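Local coordinates for geranylgeranyl pyrophosphate synthetase (Pyrococcus horikoshii, PDB 1WY0), which probably condenses isopentenyl diphosphate with allylic diphosphates to build geranylgeranyl diphosphate, the C20 isoprenoid precursor, at residues Phe23-Glu28 with Phe122-Arg127; Ser185-Gly190 with Ala202-Gly207. All coordinates share one frame; numbering follows the deposited sequence.

Overall arrangement
Contact 1 ties the end of the N-terminal helix 3-25 to the end of helix 107-126, partners 94 residues apart, whereas contact 2 joins consecutive helices across a short turn. Their centres lie 23 Å apart and their nearest atoms about 8 Å, without touching; helix 132-159 packs against both. Contact 2 is buried, its centre about 14 Å from the centre of the chain, and contact 1 is farther out, at about 21 Å, where it adjoins the second subunit. A bound mercury ion lies about 13 Å from the side chain of Glu123 in contact 1. Two aspartate-rich sequences, probably the diphosphate-binding motifs of this family, sit on helices 69-90 and 197-224.

Contact 1. Residues Phe23-Glu28 with Phe122-Arg127; sequences FELIPE and FEAVAR
Arg127 joins two carboxylates in one salt-bridge network, reaching Glu24 across the contact and Glu123 four residues earlier in the chain. Arg127 NH1 lies 3.0 Å from Glu24 OE2, which comes in at the edge of the guanidinium, close to its plane. The two flat groups are nevertheless turned 61° apart, and the carboxylate meets the guanidinium through OE2 alone. On the other terminal nitrogen, Arg127 NH2 is 3.1 Å from Glu123 OE2. With the nitrogens held at both ends, rotation of the guanidinium is restrained. Glu24 starts with CG wedged between the backbone N and the carbonyl carbon (chi1 83°), and its chain then runs out extended to the carboxylate. Glu123 OE1 has a weak hydrogen bond with Asn147 of the second subunit.

This is an all-helical isoprenoid synthase fold, and the contact lies where the N-terminal helix finishes against helix 107-126, near the dimer interface: Phe122 stacks on Phe122 of the second subunit. Leu25 is the last helical residue before Ile26 leaves helical geometry, and its CA approaches that of Ala124 to 7.6 Å.

The apolar part belongs to Leu25, whose two methyl branches do different work. Leu25 CD1 packs on Ala124 CB at 3.6 Å, and the leucine side chain also touches Val73 and Leu77 of helix 69-90. Leu25 CD2 sits over the centre of one face of the Arg127 guanidinium, 3.7 Å from Arg127 CZ. The same methyl is 3.5 Å from Glu123 OE2, so it lies against both members of the Arg127-Glu123 pair. The side chains of Leu25 and Arg127 run past each other in opposite directions, and the arginine, extended from CG to NE, meets the leucine with its guanidinium.

Contact 2. Residues Ser185-Gly190 with Ala202-Gly207; sequences SAKVGG and ALSSWG
Ala202 O accepts two bonds from the same face of its plane: one from Ser205 OG at 2.6 Å, the other from the backbone N of Trp206, whose ring edge meets Ala186 across the contact. The setting is an antiparallel helix hairpin, helices 167-193 and 197-224 of the polyprenyl synthetase fold. The two short axes come within 7.5 Å, at 159° between their directions.

Small residues allow this closeness. Ala186 CB points into the facing helix and presses on Leu203 O at 3.3 Å, the carbonyl that also accepts the backbone hydrogen bond of Gly207 N. Trp206 CE3 lies 4.2 Å from the same methyl, while Trp206 NE1 is engaged by Asn315 elsewhere. Gly207 CA faces Ala186 CB too, where a CB would be tight.

Lys187 runs alongside Ser204. Its CG is anti to the backbone N (chi1 173°), and bends farther out bring NZ back toward the serine, so that every carbon from CB to CE lies within 3.8 Å of Ser204 OG. That hydroxyl is hydrogen-bonded to Ile200 O within its own helix. An alanine in place of Lys187 would probably leave Ser204 OG with only the CB contact on this flank and open a gap where the lysine chain had covered it. At Gly190, which lacks a side chain, Leu203 CD1 rests 3.6 Å from Gly190 CA.

Contact 1. Residues Phe23-Glu28 with Phe122-Arg127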
loop_
_atom_site.group_PDB
_atom_site.type_symbol
_atom_site.label_atom_id
_atom_site.label_comp_id
_atom_site.label_asym_id
_atom_site.label_seq_id
_atom_site.Cartn_x
_atom_site.Cartn_y
_atom_site.Cartn_z
ATOM N N PHE A 23 0.585 18.480 -2.418
ATOM C CA PHE A 23 -0.532 18.895 -1.592
ATOM C C PHE A 23 -1.858 19.125 -2.296
ATOM O O PHE A 23 -2.858 19.424 -1.652
ATOM C CB PHE A 23 -0.121 20.108 -0.761
ATOM C CG PHE A 23 0.892 19.770 0.298
ATOM C CD1 PHE A 23 0.573 18.871 1.312
ATOM C CD2 PHE A 23 2.177 20.294 0.249
ATOM C CE1 PHE A 23 1.515 18.494 2.254
ATOM C CE2 PHE A 23 3.131 19.922 1.189
ATOM C CZ PHE A 23 2.799 19.019 2.194
ATOM N N GLU A 24 -1.883 18.984 -3.616
ATOM C CA GLU A 24 -3.150 19.130 -4.308
ATOM C C GLU A 24 -3.705 17.714 -4.414
ATOM O O GLU A 24 -4.907 17.513 -4.590
ATOM C CB GLU A 24 -2.978 19.772 -5.688
ATOM C CG GLU A 24 -2.581 18.851 -6.819
ATOM C CD GLU A 24 -2.634 19.569 -8.157
ATOM O OE1 GLU A 24 -2.198 20.741 -8.211
ATOM O OE2 GLU A 24 -3.107 18.965 -9.149
ATOM N N LEU A 25 -2.807 16.736 -4.289
ATOM C CA LEU A 25 -3.177 15.324 -4.313
ATOM C C LEU A 25 -3.630 14.927 -2.906
ATOM O O LEU A 25 -4.586 14.173 -2.749
ATOM C CB LEU A 25 -1.992 14.454 -4.743
ATOM C CG LEU A 25 -1.700 14.298 -6.239
ATOM C CD1 LEU A 25 -0.425 13.513 -6.416
ATOM C CD2 LEU A 25 -2.853 13.579 -6.934
ATOM N N ILE A 26 -2.937 15.428 -1.888
ATOM C CA ILE A 26 -3.307 15.134 -0.509
ATOM C C ILE A 26 -3.623 16.434 0.225
ATOM O O ILE A 26 -2.830 16.940 1.020
ATOM C CB ILE A 26 -2.200 14.338 0.260
ATOM C CG1 ILE A 26 -0.863 15.077 0.230
ATOM C CG2 ILE A 26 -2.012 12.965 -0.371
ATOM C CD1 ILE A 26 0.217 14.375 1.034
ATOM N N PRO A 27 -4.801 17.002 -0.055
ATOM C CA PRO A 27 -5.292 18.221 0.572
ATOM C C PRO A 27 -6.028 17.920 1.882
ATOM O O PRO A 27 -6.235 16.779 2.268
ATOM C CB PRO A 27 -6.245 18.896 -0.417
ATOM C CG PRO A 27 -6.917 17.716 -1.121
ATOM C CD PRO A 27 -5.775 16.598 -1.053
ATOM N N GLU A 28 -6.393 19.001 2.596
ATOM C CA GLU A 28 -7.125 18.826 3.847
ATOM C C GLU A 28 -8.618 18.592 3.595
ATOM O O GLU A 28 -9.439 19.500 3.615
ATOM C CB GLU A 28 -6.929 20.086 4.692
ATOM C CG GLU A 28 -5.518 20.665 4.566
ATOM C CD GLU A 28 -5.465 22.011 5.252
ATOM O OE1 GLU A 28 -5.867 22.994 4.646
ATOM O OE2 GLU A 28 -5.008 22.067 6.393
ATOM N N PHE A 122 0.282 6.461 -7.458
ATOM C CA PHE A 122 -0.187 5.994 -8.753
ATOM C C PHE A 122 -1.242 6.938 -9.323
ATOM O O PHE A 122 -1.438 7.038 -10.528
ATOM C CB PHE A 122 -0.781 4.598 -8.572
ATOM C CG PHE A 122 0.321 3.594 -8.413
ATOM C CD1 PHE A 122 0.991 3.125 -9.537
ATOM C CD2 PHE A 122 0.664 3.134 -7.151
ATOM C CE1 PHE A 122 2.009 2.194 -9.393
ATOM C CE2 PHE A 122 1.688 2.201 -7.016
ATOM C CZ PHE A 122 2.364 1.728 -8.135
ATOM N N GLU A 123 -1.935 7.697 -8.478
ATOM C CA GLU A 123 -2.829 8.643 -9.080
ATOM C C GLU A 123 -2.014 9.749 -9.690
ATOM O O GLU A 123 -2.365 10.314 -10.718
ATOM C CB GLU A 123 -3.734 9.221 -8.007
ATOM C CG GLU A 123 -4.888 10.000 -8.623
ATOM C CD GLU A 123 -5.455 10.964 -7.609
ATOM O OE1 GLU A 123 -5.587 10.591 -6.456
ATOM O OE2 GLU A 123 -5.794 12.080 -7.992
ATOM N N ALA A 124 -0.841 10.012 -9.117
ATOM C CA ALA A 124 0.103 10.981 -9.675
ATOM C C ALA A 124 0.667 10.455 -10.992
ATOM O O ALA A 124 0.844 11.209 -11.941
ATOM C CB ALA A 124 1.242 11.238 -8.691
ATOM N N VAL A 125 0.957 9.161 -11.040
ATOM C CA VAL A 125 1.481 8.549 -12.252
ATOM C C VAL A 125 0.470 8.681 -13.387
ATOM O O VAL A 125 0.840 8.949 -14.525
ATOM C CB VAL A 125 1.778 7.052 -12.045
ATOM C CG1 VAL A 125 2.123 6.398 -13.373
ATOM C CG2 VAL A 125 2.928 6.884 -11.072
ATOM N N ALA A 126 -0.805 8.481 -13.070
ATOM C CA ALA A 126 -1.858 8.571 -14.065
ATOM C C ALA A 126 -1.994 9.988 -14.628
ATOM O O ALA A 126 -2.139 10.157 -15.835
ATOM C CB ALA A 126 -3.181 8.107 -13.460
ATOM N N ARG A 127 -1.941 11.000 -13.761
ATOM C CA ARG A 127 -2.051 12.397 -14.195
ATOM C C ARG A 127 -0.900 12.882 -15.078
ATOM O O ARG A 127 -0.959 13.984 -15.617
ATOM C CB ARG A 127 -2.149 13.336 -12.987
ATOM C CG ARG A 127 -3.416 13.206 -12.175
ATOM C CD ARG A 127 -3.506 14.336 -11.173
ATOM N NE ARG A 127 -4.712 14.267 -10.358
ATOM C CZ ARG A 127 -5.060 15.192 -9.471
ATOM N NH1 ARG A 127 -4.295 16.259 -9.290
ATOM N NH2 ARG A 127 -6.165 15.042 -8.754
#

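Contact 2. Residues Ser185-Gly190 with Ala202-Gly207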
loop_
_atom_site.group_PDB
_atom_site.type_symbol
_atom_site.label_atom_id
_atom_site.label_comp_id
_atom_site.label_asym_id
_atom_site.label_seq_id
_atom_site.Cartn_x
_atom_site.Cartn_y
_atom_site.Cartn_z
ATOM N N SER A 185 14.259 6.876 -9.672
ATOM C CA SER A 185 14.172 8.323 -9.787
ATOM C C SER A 185 14.945 8.799 -11.021
ATOM O O SER A 185 14.414 9.525 -11.863
ATOM C CB SER A 185 14.756 8.988 -8.534
ATOM O OG SER A 185 14.065 8.592 -7.363
ATOM N N ALA A 186 16.203 8.390 -11.117
ATOM C CA ALA A 186 17.022 8.769 -12.265
ATOM C C ALA A 186 16.512 8.134 -13.560
ATOM O O ALA A 186 16.386 8.771 -14.599
ATOM C CB ALA A 186 18.458 8.317 -12.001
ATOM N N LYS A 187 16.252 6.817 -13.482
ATOM C CA LYS A 187 15.822 6.094 -14.673
ATOM C C LYS A 187 14.531 6.669 -15.265
ATOM O O LYS A 187 14.329 6.711 -16.470
ATOM C CB LYS A 187 15.622 4.629 -14.289
ATOM C CG LYS A 187 15.003 3.814 -15.424
ATOM C CD LYS A 187 14.968 2.318 -15.108
ATOM C CE LYS A 187 15.404 1.457 -16.297
ATOM N NZ LYS A 187 16.475 0.555 -15.881
ATOM N N VAL A 188 13.617 7.080 -14.364
ATOM C CA VAL A 188 12.360 7.647 -14.838
ATOM C C VAL A 188 12.556 9.056 -15.398
ATOM O O VAL A 188 11.810 9.522 -16.252
ATOM C CB VAL A 188 11.370 7.685 -13.671
ATOM C CG1 VAL A 188 10.293 8.734 -13.945
ATOM C CG2 VAL A 188 10.714 6.329 -13.501
ATOM N N GLY A 189 13.573 9.736 -14.886
ATOM C CA GLY A 189 13.866 11.067 -15.368
ATOM C C GLY A 189 14.270 10.939 -16.821
ATOM O O GLY A 189 13.681 11.573 -17.696
ATOM N N GLY A 190 15.269 10.102 -17.077
ATOM C CA GLY A 190 15.730 9.895 -18.437
ATOM C C GLY A 190 14.595 9.571 -19.392
ATOM O O GLY A 190 14.312 10.336 -20.317
ATOM N N ALA A 202 22.953 4.588 -17.882
ATOM C CA ALA A 202 23.938 5.340 -17.118
ATOM C C ALA A 202 23.288 6.070 -15.938
ATOM O O ALA A 202 23.825 6.148 -14.839
ATOM C CB ALA A 202 24.587 6.347 -18.067
ATOM N N LEU A 203 22.101 6.618 -16.175
ATOM C CA LEU A 203 21.357 7.314 -15.136
ATOM C C LEU A 203 20.937 6.326 -14.053
ATOM O O LEU A 203 21.087 6.598 -12.861
ATOM C CB LEU A 203 20.119 7.987 -15.730
ATOM C CG LEU A 203 20.376 9.297 -16.480
ATOM C CD1 LEU A 203 19.100 9.766 -17.169
ATOM C CD2 LEU A 203 20.872 10.351 -15.495
ATOM N N SER A 204 20.425 5.176 -14.485
ATOM C CA SER A 204 19.985 4.118 -13.587
ATOM C C SER A 204 21.113 3.657 -12.674
ATOM O O SER A 204 20.917 3.505 -11.469
ATOM C CB SER A 204 19.484 2.921 -14.392
ATOM O OG SER A 204 18.571 3.318 -15.398
ATOM N N SER A 205 22.290 3.436 -13.261
ATOM C CA SER A 205 23.468 2.977 -12.524
ATOM C C SER A 205 23.924 3.999 -11.492
ATOM O O SER A 205 24.430 3.649 -10.425
ATOM C CB SER A 205 24.609 2.699 -13.499
ATOM O OG SER A 205 25.011 3.903 -14.130
ATOM N N TRP A 206 23.746 5.267 -11.832
ATOM C CA TRP A 206 24.076 6.366 -10.929
ATOM C C TRP A 206 23.106 6.442 -9.747
ATOM O O TRP A 206 23.479 6.709 -8.614
ATOM C CB TRP A 206 24.028 7.667 -11.732
ATOM C CG TRP A 206 24.300 8.822 -10.854
ATOM C CD1 TRP A 206 25.557 9.416 -10.602
ATOM C CD2 TRP A 206 23.321 9.609 -10.133
ATOM N NE1 TRP A 206 25.467 10.508 -9.796
ATOM C CE2 TRP A 206 24.025 10.646 -9.472
ATOM C CE3 TRP A 206 21.937 9.518 -9.987
ATOM C CZ2 TRP A 206 23.339 11.559 -8.692
ATOM C CZ3 TRP A 206 21.251 10.436 -9.207
ATOM C CH2 TRP A 206 21.959 11.458 -8.550
ATOM N N GLY A 207 21.809 6.240 -10.054
ATOM C CA GLY A 207 20.804 6.283 -8.994
ATOM C C GLY A 207 20.974 5.117 -8.019
ATOM O O GLY A 207 20.898 5.255 -6.805
#